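Particle-associated lyase (Acinetobacter bacteriophage AP22, PDB 4Y9V) probably degrades the capsular polysaccharide of Acinetobacter baumannii as a lyase, serving the phage as the tailspike that recognises and cuts the host capsule. Local coordinates at residues 104-110 with 215-221; 207-213 with 229-235; 249-255 with 277-283. All blocks are in the same frame, centred on the assembly; numbering follows the deposited sequence. Where two conformers were deposited one is given.

In the fold
All three contacts belong to the parallel beta-helix of the tailspike. Interactions 1 and 3 pair strands on successive coils, on different faces, whereas interaction 2 reaches across the interior between two sheets. The contacts share elements: strands 211-213 and 215-220 follow each other in the chain, Leu216 packs on Leu229, and strand 229-232 is the sheet neighbour of 250-255. Interaction 2 is largely buried, apolar at one end and polar at the other. Interaction 1 is partly buried and ends in a hydroxyl-carboxylate pair near the surface. Interaction 3 is buried too, yet carries arginine, glutamine and tyrosine on the side that meets the bound saccharide.

Interaction 1 (104-110 with 215-221)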
loop_
_atom_site.group_PDB
_atom_site.type_symbol
_atom_site.label_atom_id
_atom_site.label_comp_id
_atom_site.label_asym_id
_atom_site.label_seq_id
_atom_site.Cartn_x
_atom_site.Cartn_y
_atom_site.Cartn_z
ATOM N N THR A 104 0.843 26.540 -26.592
ATOM C CA THR A 104 1.550 27.718 -26.084
ATOM C C THR A 104 2.909 27.243 -25.555
ATOM O O THR A 104 2.940 26.405 -24.635
ATOM C CB THR A 104 0.763 28.385 -24.940
ATOM O OG1 THR A 104 -0.499 28.829 -25.430
ATOM C CG2 THR A 104 1.510 29.552 -24.390
ATOM N N VAL A 105 3.989 27.778 -26.096
ATOM C CA VAL A 105 5.324 27.363 -25.686
ATOM C C VAL A 105 6.111 28.635 -25.366
ATOM O O VAL A 105 6.130 29.570 -26.198
ATOM C CB VAL A 105 6.034 26.526 -26.759
ATOM C CG1 VAL A 105 7.455 26.216 -26.377
ATOM C CG2 VAL A 105 5.247 25.244 -26.990
ATOM N N PHE A 106 6.792 28.660 -24.232
ATOM C CA PHE A 106 7.711 29.747 -23.904
ATOM C C PHE A 106 9.140 29.245 -24.163
ATOM O O PHE A 106 9.576 28.289 -23.548
ATOM C CB PHE A 106 7.538 30.231 -22.458
ATOM C CG PHE A 106 6.129 30.727 -22.215
ATOM C CD1 PHE A 106 5.676 31.898 -22.788
ATOM C CD2 PHE A 106 5.246 30.026 -21.420
ATOM C CE1 PHE A 106 4.376 32.331 -22.587
ATOM C CE2 PHE A 106 3.953 30.467 -21.238
ATOM C CZ PHE A 106 3.516 31.635 -21.811
ATOM N N ASN A 107 9.806 29.886 -25.129
ATOM C CA ASN A 107 11.163 29.500 -25.506
ATOM C C ASN A 107 12.139 30.444 -24.803
ATOM O O ASN A 107 12.272 31.617 -25.206
ATOM C CB ASN A 107 11.336 29.505 -27.037
ATOM C CG ASN A 107 12.642 28.831 -27.411
ATOM O OD1 ASN A 107 13.618 28.878 -26.680
ATOM N ND2 ASN A 107 12.614 28.220 -28.576
ATOM N N PHE A 108 12.746 29.934 -23.767
ATOM C CA PHE A 108 13.689 30.634 -22.906
ATOM C C PHE A 108 15.104 30.667 -23.479
ATOM O O PHE A 108 15.971 31.361 -22.916
ATOM C CB PHE A 108 13.738 29.931 -21.550
ATOM C CG PHE A 108 12.442 29.961 -20.765
ATOM C CD1 PHE A 108 11.703 31.129 -20.628
ATOM C CD2 PHE A 108 11.978 28.813 -20.135
ATOM C CE1 PHE A 108 10.535 31.143 -19.877
ATOM C CE2 PHE A 108 10.843 28.836 -19.372
ATOM C CZ PHE A 108 10.094 29.987 -19.255
ATOM N N GLY A 109 15.370 29.934 -24.550
ATOM C CA GLY A 109 16.707 29.998 -25.108
ATOM C C GLY A 109 17.747 29.679 -24.066
ATOM O O GLY A 109 17.628 28.728 -23.294
ATOM N N ASP A 110 18.846 30.457 -24.091
ATOM C CA ASP A 110 19.959 30.297 -23.193
ATOM C C ASP A 110 19.799 31.033 -21.852
ATOM O O ASP A 110 20.549 30.734 -20.923
ATOM C CB ASP A 110 21.251 30.804 -23.822
ATOM C CG ASP A 110 21.800 29.950 -24.933
ATOM O OD1 ASP A 110 21.946 28.736 -24.722
ATOM O OD2 ASP A 110 22.172 30.567 -25.960
ATOM N N TYR A 215 -1.671 24.701 -18.006
ATOM C CA TYR A 215 -0.782 24.112 -19.004
ATOM C C TYR A 215 0.399 25.056 -19.109
ATOM O O TYR A 215 0.190 26.256 -19.323
ATOM C CB TYR A 215 -1.521 24.058 -20.329
ATOM C CG TYR A 215 -0.760 23.596 -21.544
ATOM C CD1 TYR A 215 -0.011 24.467 -22.309
ATOM C CD2 TYR A 215 -0.831 22.266 -21.942
ATOM C CE1 TYR A 215 0.678 24.036 -23.423
ATOM C CE2 TYR A 215 -0.172 21.829 -23.069
ATOM C CZ TYR A 215 0.583 22.712 -23.823
ATOM O OH TYR A 215 1.195 22.364 -25.006
ATOM N N LEU A 216 1.596 24.506 -18.992
ATOM C CA LEU A 216 2.802 25.328 -19.156
ATOM C C LEU A 216 3.789 24.435 -19.884
ATOM O O LEU A 216 4.099 23.325 -19.410
ATOM C CB LEU A 216 3.257 25.823 -17.806
ATOM C CG LEU A 216 4.553 26.619 -17.815
ATOM C CD1 LEU A 216 4.466 27.820 -18.709
ATOM C CD2 LEU A 216 4.968 27.045 -16.394
ATOM N N LYS A 217 4.268 24.865 -21.047
ATOM C CA LYS A 217 5.203 24.124 -21.882
ATOM C C LYS A 217 6.328 25.091 -22.262
ATOM O O LYS A 217 6.083 26.208 -22.718
ATOM C CB LYS A 217 4.519 23.563 -23.108
ATOM C CG LYS A 217 5.419 22.728 -24.016
ATOM C CD LYS A 217 4.662 22.005 -25.112
ATOM C CE LYS A 217 5.595 21.337 -26.087
ATOM N NZ LYS A 217 4.847 20.549 -27.086
ATOM N N THR A 218 7.565 24.624 -22.047
ATOM C CA THR A 218 8.738 25.480 -22.172
ATOM C C THR A 218 9.814 24.773 -22.957
ATOM O O THR A 218 9.914 23.529 -22.978
ATOM C CB THR A 218 9.282 25.909 -20.798
ATOM O OG1 THR A 218 9.835 24.810 -20.105
ATOM C CG2 THR A 218 8.189 26.502 -19.905
ATOM N N VAL A 219 10.685 25.595 -23.560
ATOM C CA VAL A 219 11.879 25.160 -24.256
ATOM C C VAL A 219 13.060 26.010 -23.786
ATOM O O VAL A 219 12.941 27.231 -23.749
ATOM C CB VAL A 219 11.742 25.302 -25.792
ATOM C CG1 VAL A 219 13.076 24.996 -26.503
ATOM C CG2 VAL A 219 10.648 24.375 -26.278
ATOM N N SER A 220 14.187 25.350 -23.500
ATOM C CA SER A 220 15.412 26.031 -23.162
ATOM C C SER A 220 16.558 25.240 -23.813
ATOM O O SER A 220 16.398 24.066 -24.105
ATOM C CB SER A 220 15.661 25.997 -21.625
ATOM O OG SER A 220 14.547 26.541 -20.935
ATOM N N THR A 221 17.702 25.885 -23.998
ATOM C CA THR A 221 18.863 25.107 -24.389
ATOM C C THR A 221 19.371 24.282 -23.213
ATOM O O THR A 221 19.041 24.532 -22.046
ATOM C CB THR A 221 20.000 26.005 -24.912
ATOM O OG1 THR A 221 20.506 26.704 -23.805
ATOM C CG2 THR A 221 19.521 26.927 -26.027
HETATM O O HOH W 1 3.080 27.320 -21.992
HETATM O O HOH W 2 2.501 27.030 -22.024
#
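Phe106 is held through both its backbone N and its backbone O by strand 215-220: its N donates to Lys217 O at 3.0 Å, and its O accepts from Val219 N at 2.9 Å. This is the parallel strand pairing of a beta-helix. Val219 O takes the next bond, from Phe108 N at 2.7 Å, and further along Thr221 N donates to Gly109 O. On one face, the beta-branched Val105 and Val219 touch through CG1 and CG2 respectively at 3.7 Å. Asn107 CG lies anti to the backbone N (chi1 -168°), which lays the amide along Val219, with OD1 accepting from Gly109 N in an Asx turn and ND2 bonded to Glu83. On the other face, Leu216 CD1 comes to the edge of the Phe106 ring, 3.6 Å from CD2, while Phe108 places CE2 3.6 Å from Thr218 CG2 and has Ser220 OG in plane at its edge. Large rings suit this buried face, where Phe114 meets Phe108 edge-to-face. Strand 83-85 continues the pairing beyond Val105 and Asn107. Thr221 OG1, also bonded to Asn223 N, donates to Asp110 OD1 at 2.7 Å, on the anti side of the carboxylate and 28° out of its plane.

Interaction 2 (207-213 with 229-235); sequences NPINFKF and LVIDYAR. With EDO (1,2-ethanediol), chain E; EDO (1,2-ethanediol), chain H.
The rings of Phe211 and Phe213 are both met by Leu229, whose two methyls divide between them. Leu229 CD1 lies 3.8 Å from Phe211 CE2, and Leu229 CD2 lies 3.7 Å from Phe213 CE1; each methyl approaches its ring at a slant. At the edge of the Phe213 ring, near its plane, sits Ile231 CD1, 4.3 Å from CE1. Phe213 has its CG between the backbone N and the carbonyl carbon (chi1 51°), which aims the ring at the facing strand. A third flat group, the Arg235 guanidinium, has Pro208 CG obliquely beside NE, while NH1 bonds to Gly149 O.

Strands 211-213 and 229-232 belong to different sheets of the beta-helix. Their axes come no closer than 9.7 Å, too far for backbone pairing, so bulky apolar residues span this distance. Phe92 and Phe98 extend this core beside Phe211. Toward Pro208 the chains close in, and Ile209 N donates to Tyr233 O at 3.1 Å, in the carbonyl plane. Pro208, which has no N-H, makes a CA-H...O contact with the same oxygen. Tyr233 takes a left-handed backbone conformation there, and its hydroxyl bonds to His120. Ala234 suits the narrow place, its CB being 3.3 Å from Ile209 O.

Between these two ends, an ethanediol, probably from the crystallisation liquor, accepts from Phe211 N through O1 at 2.9 Å and donates from O1 to Ile209 O. A water also donates to Ile209 O and accepts from Arg235 N at 3.0 Å. Ile209 O, Phe211 N and Arg235 N, which do not pair across the two segments, are thus satisfied by small hydroxylic molecules, consistent with a site that water would occupy if no ethanediol were present.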
loop_
_atom_site.group_PDB
_atom_site.type_symbol
_atom_site.label_atom_id
_atom_site.label_comp_id
_atom_site.label_asym_id
_atom_site.label_seq_id
_atom_site.Cartn_x
_atom_site.Cartn_y
_atom_site.Cartn_z
ATOM N N ASN A 207 5.215 34.242 3.631
ATOM C CA ASN A 207 4.079 34.819 2.895
ATOM C C ASN A 207 4.026 34.069 1.573
ATOM O O ASN A 207 4.872 34.336 0.705
ATOM C CB ASN A 207 4.359 36.316 2.676
ATOM C CG ASN A 207 3.214 37.030 1.994
ATOM O OD1 ASN A 207 2.326 36.379 1.521
ATOM N ND2 ASN A 207 3.291 38.364 1.958
ATOM N N PRO A 208 3.160 33.084 1.427
ATOM C CA PRO A 208 3.209 32.183 0.271
ATOM C C PRO A 208 2.681 32.840 -1.010
ATOM O O PRO A 208 1.842 33.749 -0.946
ATOM C CB PRO A 208 2.321 31.028 0.701
ATOM C CG PRO A 208 1.280 31.681 1.615
ATOM C CD PRO A 208 2.095 32.678 2.377
ATOM N N ILE A 209 3.118 32.300 -2.139
ATOM C CA ILE A 209 2.588 32.692 -3.458
ATOM C C ILE A 209 1.619 31.626 -3.968
ATOM O O ILE A 209 1.821 30.432 -3.765
ATOM C CB ILE A 209 3.727 32.904 -4.467
ATOM C CG1 ILE A 209 3.203 33.631 -5.728
ATOM C CG2 ILE A 209 4.462 31.606 -4.848
ATOM C CD1 ILE A 209 4.309 34.115 -6.668
ATOM N N ASN A 210 0.585 32.087 -4.712
ATOM C CA ASN A 210 -0.335 31.203 -5.410
ATOM C C ASN A 210 -0.191 31.428 -6.935
ATOM O O ASN A 210 -0.864 32.286 -7.516
ATOM C CB ASN A 210 -1.778 31.396 -4.932
ATOM C CG ASN A 210 -2.680 30.269 -5.410
ATOM O OD1 ASN A 210 -2.277 29.464 -6.215
ATOM N ND2 ASN A 210 -3.909 30.209 -4.911
ATOM N N PHE A 211 0.730 30.694 -7.533
ATOM C CA PHE A 211 1.077 30.743 -8.938
ATOM C C PHE A 211 0.451 29.543 -9.615
ATOM O O PHE A 211 0.769 28.414 -9.252
ATOM C CB PHE A 211 2.587 30.729 -9.090
ATOM C CG PHE A 211 3.047 30.731 -10.529
ATOM C CD1 PHE A 211 3.108 31.908 -11.239
ATOM C CD2 PHE A 211 3.422 29.565 -11.185
ATOM C CE1 PHE A 211 3.515 31.952 -12.573
ATOM C CE2 PHE A 211 3.852 29.575 -12.483
ATOM C CZ PHE A 211 3.896 30.782 -13.186
ATOM N N LYS A 212 -0.461 29.784 -10.551
ATOM C CA LYS A 212 -1.307 28.742 -11.156
ATOM C C LYS A 212 -1.152 28.715 -12.655
ATOM O O LYS A 212 -0.924 29.743 -13.312
ATOM C CB LYS A 212 -2.811 29.010 -10.822
ATOM C CG LYS A 212 -3.038 29.007 -9.316
ATOM C CD LYS A 212 -4.520 29.128 -9.060
ATOM C CE LYS A 212 -5.329 27.893 -9.466
ATOM N NZ LYS A 212 -6.762 28.059 -8.965
ATOM N N PHE A 213 -1.369 27.525 -13.215
ATOM C CA PHE A 213 -1.420 27.367 -14.659
ATOM C C PHE A 213 -2.192 26.085 -14.950
ATOM O O PHE A 213 -2.044 25.080 -14.255
ATOM C CB PHE A 213 -0.027 27.308 -15.299
ATOM C CG PHE A 213 0.915 26.304 -14.660
ATOM C CD1 PHE A 213 1.699 26.711 -13.603
ATOM C CD2 PHE A 213 1.028 25.008 -15.103
ATOM C CE1 PHE A 213 2.571 25.849 -12.981
ATOM C CE2 PHE A 213 1.900 24.125 -14.488
ATOM C CZ PHE A 213 2.655 24.532 -13.405
ATOM N N LEU A 229 10.922 26.174 -14.713
ATOM C CA LEU A 229 10.006 26.703 -13.710
ATOM C C LEU A 229 10.493 26.266 -12.315
ATOM O O LEU A 229 10.706 25.075 -12.065
ATOM C CB LEU A 229 8.592 26.215 -13.886
ATOM C CG LEU A 229 7.587 26.645 -12.786
ATOM C CD1 LEU A 229 7.419 28.149 -12.717
ATOM C CD2 LEU A 229 6.270 25.933 -12.989
ATOM N N VAL A 230 10.595 27.249 -11.422
ATOM C CA VAL A 230 10.718 27.019 -9.986
ATOM C C VAL A 230 9.465 27.622 -9.330
ATOM O O VAL A 230 9.103 28.759 -9.622
ATOM C CB VAL A 230 11.972 27.648 -9.381
ATOM C CG1 VAL A 230 12.071 27.265 -7.878
ATOM C CG2 VAL A 230 13.221 27.239 -10.148
ATOM N N ILE A 231 8.849 26.848 -8.419
ATOM C CA ILE A 231 7.824 27.344 -7.501
ATOM C C ILE A 231 8.426 27.240 -6.105
ATOM O O ILE A 231 8.866 26.163 -5.718
ATOM C CB ILE A 231 6.525 26.550 -7.607
ATOM C CG1 ILE A 231 5.935 26.602 -8.999
ATOM C CG2 ILE A 231 5.540 26.986 -6.539
ATOM C CD1 ILE A 231 4.760 25.683 -9.233
ATOM N N ASP A 232 8.463 28.371 -5.387
ATOM C CA ASP A 232 9.186 28.493 -4.130
ATOM C C ASP A 232 8.275 29.147 -3.097
ATOM O O ASP A 232 7.605 30.140 -3.410
ATOM C CB ASP A 232 10.445 29.315 -4.406
ATOM C CG ASP A 232 11.520 29.353 -3.354
ATOM O OD1 ASP A 232 11.302 28.984 -2.199
ATOM O OD2 ASP A 232 12.677 29.760 -3.757
ATOM N N TYR A 233 8.221 28.597 -1.883
ATOM C CA TYR A 233 7.422 29.174 -0.809
ATOM C C TYR A 233 5.923 29.293 -1.227
ATOM O O TYR A 233 5.298 30.351 -1.213
ATOM C CB TYR A 233 7.952 30.476 -0.264
ATOM C CG TYR A 233 9.048 30.353 0.782
ATOM C CD1 TYR A 233 9.015 29.398 1.789
ATOM C CD2 TYR A 233 10.076 31.291 0.829
ATOM C CE1 TYR A 233 9.988 29.358 2.790
ATOM C CE2 TYR A 233 11.042 31.263 1.837
ATOM C CZ TYR A 233 11.003 30.286 2.825
ATOM O OH TYR A 233 11.925 30.211 3.826
ATOM N N ALA A 234 5.360 28.117 -1.535
ATOM C CA ALA A 234 3.939 27.957 -1.800
ATOM C C ALA A 234 3.423 26.800 -0.932
ATOM O O ALA A 234 4.158 25.875 -0.595
ATOM C CB ALA A 234 3.651 27.684 -3.263
ATOM N N ARG A 235 2.120 26.855 -0.608
ATOM C CA ARG A 235 1.498 25.809 0.202
ATOM C C ARG A 235 0.115 25.442 -0.336
ATOM O O ARG A 235 -0.579 26.244 -0.964
ATOM C CB ARG A 235 1.422 26.192 1.679
ATOM C CG ARG A 235 0.589 27.406 2.077
ATOM C CD ARG A 235 0.352 27.571 3.576
ATOM N NE ARG A 235 -0.249 28.844 3.958
ATOM C CZ ARG A 235 -0.504 29.308 5.187
ATOM N NH1 ARG A 235 -0.169 28.585 6.194
ATOM N NH2 ARG A 235 -1.067 30.511 5.340
HETATM C C1 EDO E . 1.804 27.417 -6.226
HETATM O O1 EDO E . 2.225 28.764 -6.058
HETATM C C2 EDO E . 0.307 27.354 -6.034
HETATM O O2 EDO E . 0.040 27.686 -4.673
HETATM C C1 EDO H . -2.894 28.502 -0.750
HETATM O O1 EDO H . -1.858 29.520 -0.693
HETATM C C2 EDO H . -3.242 27.935 -2.083
HETATM O O2 EDO H . -2.139 27.485 -2.880
HETATM O O HOH W 3 0.444 28.825 -2.081
#

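Interaction 3 (249-255 with 277-283). With 49T (2-acetamido-2-deoxy-alpha-D-fucopyranose), chain B; 49S (2-acetamido-2-deoxy-beta-D-mannopyranuronic acid), chain C; SO4 (sulfate ion), chain K.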
loop_
_atom_site.group_PDB
_atom_site.type_symbol
_atom_site.label_atom_id
_atom_site.label_comp_id
_atom_site.label_asym_id
_atom_site.label_seq_id
_atom_site.Cartn_x
_atom_site.Cartn_y
_atom_site.Cartn_z
ATOM N N PHE A 249 20.202 22.162 -15.564
ATOM C CA PHE A 249 20.275 21.520 -14.253
ATOM C C PHE A 249 19.052 20.702 -13.875
ATOM O O PHE A 249 19.216 19.604 -13.311
ATOM C CB PHE A 249 20.530 22.548 -13.173
ATOM C CG PHE A 249 21.908 23.208 -13.282
ATOM C CD1 PHE A 249 23.052 22.453 -13.097
ATOM C CD2 PHE A 249 22.033 24.562 -13.558
ATOM C CE1 PHE A 249 24.309 23.033 -13.192
ATOM C CE2 PHE A 249 23.288 25.138 -13.659
ATOM C CZ PHE A 249 24.434 24.383 -13.468
ATOM N N ALA A 250 17.849 21.209 -14.123
ATOM C CA ALA A 250 16.624 20.514 -13.738
ATOM C C ALA A 250 15.476 21.074 -14.576
ATOM O O ALA A 250 15.530 22.215 -15.017
ATOM C CB ALA A 250 16.337 20.657 -12.260
ATOM N N GLY A 251 14.423 20.273 -14.709
ATOM C CA GLY A 251 13.266 20.697 -15.489
ATOM C C GLY A 251 12.239 21.491 -14.702
ATOM O O GLY A 251 11.763 22.566 -15.151
ATOM N N LEU A 252 11.897 20.997 -13.518
ATOM C CA LEU A 252 10.924 21.593 -12.625
ATOM C C LEU A 252 11.481 21.512 -11.227
ATOM O O LEU A 252 11.947 20.427 -10.828
ATOM C CB LEU A 252 9.611 20.817 -12.702
ATOM C CG LEU A 252 8.493 21.258 -11.744
ATOM C CD1 LEU A 252 8.012 22.658 -12.046
ATOM C CD2 LEU A 252 7.313 20.269 -11.804
ATOM N N ARG A 253 11.408 22.602 -10.460
ATOM C CA ARG A 253 11.803 22.557 -9.053
ATOM C C ARG A 253 10.666 23.096 -8.207
ATOM O O ARG A 253 10.128 24.181 -8.474
ATOM C CB ARG A 253 13.075 23.376 -8.801
ATOM C CG ARG A 253 13.484 23.428 -7.345
ATOM C CD ARG A 253 14.735 24.240 -7.096
ATOM N NE ARG A 253 15.890 23.631 -7.734
ATOM C CZ ARG A 253 16.854 24.253 -8.406
ATOM N NH1 ARG A 253 16.832 25.563 -8.560
ATOM N NH2 ARG A 253 17.832 23.535 -8.960
ATOM N N LEU A 254 10.306 22.326 -7.172
ATOM C CA LEU A 254 9.398 22.765 -6.104
ATOM C C LEU A 254 10.312 22.973 -4.886
ATOM O O LEU A 254 10.940 22.000 -4.464
ATOM C CB LEU A 254 8.328 21.757 -5.747
ATOM C CG LEU A 254 7.283 21.366 -6.788
ATOM C CD1 LEU A 254 6.818 22.561 -7.600
ATOM C CD2 LEU A 254 7.792 20.326 -7.762
ATOM N N ARG A 255 10.393 24.209 -4.389
ATOM C CA ARG A 255 11.363 24.570 -3.368
ATOM C C ARG A 255 10.656 25.169 -2.165
ATOM O O ARG A 255 9.850 26.081 -2.304
ATOM C CB ARG A 255 12.369 25.570 -3.946
ATOM C CG ARG A 255 13.471 26.003 -2.983
ATOM C CD ARG A 255 14.558 26.726 -3.730
ATOM N NE ARG A 255 15.709 27.108 -2.923
ATOM C CZ ARG A 255 16.064 28.351 -2.612
ATOM N NH1 ARG A 255 15.271 29.367 -2.800
ATOM N NH2 ARG A 255 17.258 28.532 -2.061
ATOM N N ASN A 277 21.173 17.513 -12.952
ATOM C CA ASN A 277 20.479 16.790 -14.015
ATOM C C ASN A 277 19.263 16.037 -13.464
ATOM O O ASN A 277 19.223 14.818 -13.404
ATOM C CB ASN A 277 21.327 15.772 -14.785
ATOM C CG ASN A 277 22.610 16.311 -15.356
ATOM O OD1 ASN A 277 23.670 16.028 -14.804
ATOM N ND2 ASN A 277 22.532 17.026 -16.465
ATOM N N TYR A 278 18.257 16.820 -13.052
ATOM C CA TYR A 278 17.086 16.275 -12.385
ATOM C C TYR A 278 15.848 16.556 -13.235
ATOM O O TYR A 278 15.684 17.649 -13.770
ATOM C CB TYR A 278 16.912 16.900 -11.006
ATOM C CG TYR A 278 18.111 16.755 -10.095
ATOM C CD1 TYR A 278 19.000 15.698 -10.168
ATOM C CD2 TYR A 278 18.336 17.692 -9.093
ATOM C CE1 TYR A 278 20.067 15.576 -9.271
ATOM C CE2 TYR A 278 19.370 17.550 -8.174
ATOM C CZ TYR A 278 20.232 16.489 -8.259
ATOM O OH TYR A 278 21.234 16.422 -7.328
ATOM N N GLY A 279 14.952 15.575 -13.364
ATOM C CA GLY A 279 13.684 15.864 -14.053
ATOM C C GLY A 279 12.830 16.827 -13.230
ATOM O O GLY A 279 12.551 17.949 -13.652
ATOM N N ILE A 280 12.448 16.354 -12.054
ATOM C CA ILE A 280 11.873 17.160 -11.003
ATOM C C ILE A 280 12.843 17.157 -9.826
ATOM O O ILE A 280 13.308 16.095 -9.425
ATOM C CB ILE A 280 10.506 16.600 -10.516
ATOM C CG1 ILE A 280 9.521 16.536 -11.665
ATOM C CG2 ILE A 280 9.962 17.461 -9.368
ATOM C CD1 ILE A 280 8.224 15.846 -11.352
ATOM N N GLN A 281 13.119 18.344 -9.279
ATOM C CA GLN A 281 13.803 18.449 -8.001
ATOM C C GLN A 281 12.806 18.920 -6.954
ATOM O O GLN A 281 12.222 20.002 -7.087
ATOM C CB GLN A 281 15.018 19.376 -8.044
ATOM C CG GLN A 281 15.842 19.271 -6.747
ATOM C CD GLN A 281 17.088 20.131 -6.742
ATOM O OE1 GLN A 281 17.176 21.084 -7.502
ATOM N NE2 GLN A 281 18.038 19.798 -5.866
ATOM N N ILE A 282 12.637 18.105 -5.927
ATOM C CA ILE A 282 11.870 18.494 -4.727
ATOM C C ILE A 282 12.934 18.974 -3.753
ATOM O O ILE A 282 13.727 18.181 -3.269
ATOM C CB ILE A 282 11.041 17.287 -4.240
ATOM C CG1 ILE A 282 10.028 16.855 -5.286
ATOM C CG2 ILE A 282 10.372 17.655 -2.918
ATOM C CD1 ILE A 282 9.367 15.519 -5.003
ATOM N N SER A 283 12.997 20.300 -3.575
ATOM C CA SER A 283 14.026 20.978 -2.800
ATOM C C SER A 283 13.451 21.456 -1.483
ATOM O O SER A 283 12.652 22.399 -1.469
ATOM C CB SER A 283 14.589 22.155 -3.570
ATOM O OG SER A 283 15.326 21.718 -4.687
HETATM C C1 49T B . 22.770 23.343 -5.209
HETATM C C2 49T B . 23.301 24.538 -6.007
HETATM N N2 49T B . 23.448 24.172 -7.424
HETATM C C7 49T B . 22.627 24.648 -8.348
HETATM O O7 49T B . 21.647 25.333 -8.128
HETATM C C8 49T B . 22.985 24.242 -9.780
HETATM O O5 49T B . 22.822 23.573 -3.845
HETATM C C5 49T B . 24.112 23.919 -3.319
HETATM C C6 49T B . 23.995 24.005 -1.810
HETATM C C4 49T B . 24.585 25.209 -3.984
HETATM O O4 49T B . 23.669 26.249 -3.657
HETATM C C3 49T B . 24.640 24.992 -5.471
HETATM O O3 49T B . 24.962 26.251 -6.122
HETATM C C8 49S C . 20.732 18.004 -1.599
HETATM C C7 49S C . 20.696 18.206 -3.099
HETATM O O7 49S C . 19.652 17.992 -3.753
HETATM N N2 49S C . 21.837 18.623 -3.670
HETATM C C2 49S C . 21.996 18.802 -5.099
HETATM C C3 49S C . 22.023 20.278 -5.504
HETATM O O3 49S C . 20.819 20.938 -5.112
HETATM C C1 49S C . 23.291 18.153 -5.548
HETATM O O1 49S C . 23.369 16.809 -5.171
HETATM O O5 49S C . 24.390 18.795 -4.902
HETATM C C5 49S C . 24.527 20.154 -5.355
HETATM C C6 49S C . 25.777 20.736 -4.729
HETATM O O6A 49S C . 25.997 20.517 -3.511
HETATM O O6B 49S C . 26.511 21.429 -5.476
HETATM C C4 49S C . 23.283 20.964 -4.985
HETATM O O4 49S C . 23.535 22.225 -5.616
HETATM S S SO4 K . 23.460 13.309 -6.299
HETATM O O1 SO4 K . 23.724 13.991 -5.043
HETATM O O2 SO4 K . 22.930 11.962 -6.024
HETATM O O3 SO4 K . 24.748 13.211 -7.006
HETATM O O4 SO4 K . 22.489 14.001 -7.181
#
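Arg253 and Gln281 run alongside each other in the same direction and carry the polar side-chain link. Arg253 NE and NH2 both donate to Gln281 OE1, each at 2.9 Å, but NH2 comes nearly along the C=O axis whereas NE lies 41° above the carbonyl plane. The oxygen sits at the guanidinium edge, with guanidinium and amide planes 66° apart. The bend of the arginine at chi3 (-65°) turns the guanidinium onto that oxygen. Arg255 extends past Ser283 to salt bridges with Asp232, Asp307 and Asp309.

Gln281, Tyr278 and Phe249 line the glycan pocket. With OE1 held, Gln281 NE2 donates to O3 of the mannopyranuronic acid residue at 3.1 Å. Tyr278 OH accepts from O1 of the same sugar at 3.1 Å, and donates to O4 of a sulfate ion, probably from the crystallisation liquor. The acetamido methyl C8 of the N-acetylfucosamine stands over the centre of the Phe249 ring, 3.6 Å above its plane, a CH-pi contact.

The backbones pair in parallel, as successive coils of the right-handed beta-helix known from pectin lyases. Gln281 N bonds to Leu252 O at 2.8 Å, and Ser283 N to Leu254 O at 2.8 Å. Both chains turn a corner at a glycine, and there Leu252 N reaches Gly279 O.

Apolar packing occupies the opposite face of the strands, with Leu254 CD2 3.9 Å from Ile280 CG2.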